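Local coordinates for PPC domain-containing protein (Pyrococcus horikoshii, PDB 2DT4) that is of unknown function but belongs to the plant- and prokaryote-conserved (PPC) domain family and assembles as a trimer, at residues A[14-17]-A[18-22]. Residues are numbered along the deposited sequence; the frame is centred on the assembly and turned at random.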
loop_
_atom_site.group_PDB
_atom_site.type_symbol
_atom_site.label_atom_id
_atom_site.label_comp_id
_atom_site.label_asym_id
_atom_site.label_seq_id
_atom_site.Cartn_x
_atom_site.Cartn_y
_atom_site.Cartn_z
ATOM N N PHE A 14 -15.218 0.183 0.848
ATOM C CA PHE A 14 -16.302 0.881 0.161
ATOM C C PHE A 14 -15.834 1.568 -1.096
ATOM O O PHE A 14 -14.629 1.876 -1.265
ATOM C CB PHE A 14 -16.989 1.905 1.087
ATOM C CG PHE A 14 -16.050 2.859 1.771
ATOM C CD1 PHE A 14 -15.558 3.980 1.121
ATOM C CD2 PHE A 14 -15.637 2.613 3.051
ATOM C CE1 PHE A 14 -14.649 4.837 1.765
ATOM C CE2 PHE A 14 -14.759 3.454 3.695
ATOM C CZ PHE A 14 -14.242 4.560 3.051
ATOM N N ARG A 15 -16.808 1.830 -1.965
ATOM C CA ARG A 15 -16.594 2.670 -3.114
ATOM C C ARG A 15 -17.112 4.062 -2.867
ATOM O O ARG A 15 -18.264 4.255 -2.494
ATOM C CB ARG A 15 -17.276 2.109 -4.354
ATOM C CG ARG A 15 -17.055 3.002 -5.535
ATOM C CD ARG A 15 -17.274 2.337 -6.850
ATOM N NE ARG A 15 -18.674 2.055 -7.075
ATOM C CZ ARG A 15 -19.529 2.855 -7.722
ATOM N NH1 ARG A 15 -20.795 2.467 -7.919
ATOM N NH2 ARG A 15 -19.171 4.041 -8.123
ATOM N N VAL A 16 -16.234 5.026 -3.100
ATOM C CA VAL A 16 -16.558 6.429 -2.967
ATOM C C VAL A 16 -17.319 6.876 -4.225
ATOM O O VAL A 16 -16.870 6.604 -5.331
ATOM C CB VAL A 16 -15.247 7.254 -2.818
ATOM C CG1 VAL A 16 -15.558 8.724 -2.724
ATOM C CG2 VAL A 16 -14.434 6.803 -1.643
ATOM N N PRO A 17 -18.453 7.575 -4.079
ATOM C CA PRO A 17 -19.182 8.056 -5.255
ATOM C C PRO A 17 -18.367 8.921 -6.213
ATOM O O PRO A 17 -17.550 9.742 -5.795
ATOM C CB PRO A 17 -20.328 8.857 -4.635
ATOM C CG PRO A 17 -20.565 8.221 -3.363
ATOM C CD PRO A 17 -19.177 7.876 -2.844
ATOM N N GLU A 18 -18.635 8.736 -7.508
ATOM C CA GLU A 18 -18.087 9.593 -8.558
ATOM C C GLU A 18 -18.359 11.062 -8.216
ATOM O O GLU A 18 -19.495 11.452 -7.881
ATOM C CB GLU A 18 -18.680 9.241 -9.923
ATOM C CG GLU A 18 -18.169 10.114 -11.065
ATOM C CD GLU A 18 -18.926 9.926 -12.368
ATOM O OE1 GLU A 18 -20.069 9.406 -12.352
ATOM O OE2 GLU A 18 -18.363 10.327 -13.400
ATOM N N GLY A 19 -17.317 11.867 -8.412
ATOM C CA GLY A 19 -17.421 13.297 -8.188
ATOM C C GLY A 19 -17.098 13.833 -6.819
ATOM O O GLY A 19 -16.930 15.062 -6.665
ATOM N N GLU A 20 -16.913 12.934 -5.844
ATOM C CA GLU A 20 -16.500 13.408 -4.525
ATOM C C GLU A 20 -15.052 13.813 -4.650
ATOM O O GLU A 20 -14.304 13.206 -5.455
ATOM C CB GLU A 20 -16.601 12.289 -3.481
ATOM C CG GLU A 20 -18.033 12.016 -3.062
ATOM C CD GLU A 20 -18.508 12.851 -1.864
ATOM O OE1 GLU A 20 -17.758 13.651 -1.273
ATOM O OE2 GLU A 20 -19.686 12.668 -1.481
ATOM N N GLU A 21 -14.626 14.670 -3.728
ATOM C CA GLU A 21 -13.195 14.959 -3.608
ATOM C C GLU A 21 -12.775 13.950 -2.541
ATOM O O GLU A 21 -13.389 13.858 -1.476
ATOM C CB GLU A 21 -12.883 16.379 -3.160
ATOM C CG GLU A 21 -11.399 16.741 -3.253
ATOM C CD GLU A 21 -10.586 16.135 -2.155
ATOM O OE1 GLU A 21 -10.925 16.365 -0.968
ATOM O OE2 GLU A 21 -9.590 15.443 -2.462
ATOM N N LEU A 22 -11.797 13.112 -2.923
ATOM C CA LEU A 22 -11.443 11.984 -2.055
ATOM C C LEU A 22 -11.120 12.279 -0.578
ATOM O O LEU A 22 -11.622 11.588 0.324
ATOM C CB LEU A 22 -10.310 11.213 -2.725
ATOM C CG LEU A 22 -9.896 9.906 -2.050
ATOM C CD1 LEU A 22 -11.093 8.982 -1.916
ATOM C CD2 LEU A 22 -8.759 9.248 -2.838
HETATM O O HOH W 1 -20.837 6.986 -8.412
#
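Pro-17 and Glu-20 are joined by a backbone hydrogen bond, Glu-20 N to Pro-17 O at 3.3 Å, that closes a type II beta turn between strand 5-16 and helix 22-33 of the PPC domain. The N-H points at the oxygen with an angle of 164°, although the nitrogen lies 33° out of the carbonyl plane. Gly-19 takes the third position with positive phi (90°), where a CB would press on the preceding carbonyl oxygen.

On the strand side of the turn, Val-16 meets two residues with its two methyls. CG1, anti to the backbone N, packs on Glu-20 CB at 3.8 Å, while CG2 reaches Leu-22 CD1 at 4.0 Å; Val-16 lies roughly perpendicular to each of these two side chains. Glu-20 thus contributes its aliphatic base: its CB and CG also border Pro-17 O, CG lying 3.6 Å from that oxygen. Tyr-25 of helix 22-33 touches Val-16, Pro-17 and Glu-20, and Val-111 and Ala-114 touch both Val-16 and Leu-22, tying the turn to the helix and to strands 106-111 and 114-123. At the N-cap, Glu-21 OE2 accepts from Leu-23 N and Gly-109 N.

The outer side of the turn lies at a subunit interface. Glu-18, its chain extended beyond CG, hydrogen-bonds through OE1 to Tyr-133 OH of the second subunit, and Arg-15 NE donates to Trp-138 O of that subunit. Arg-15 NH2 and Glu-18 OE1 are 6.9 Å apart, too far for a salt bridge. A water accepts from the backbone N of Glu-18 at 3.0 Å and, weakly, from Arg-15 NH2 at 3.4 Å.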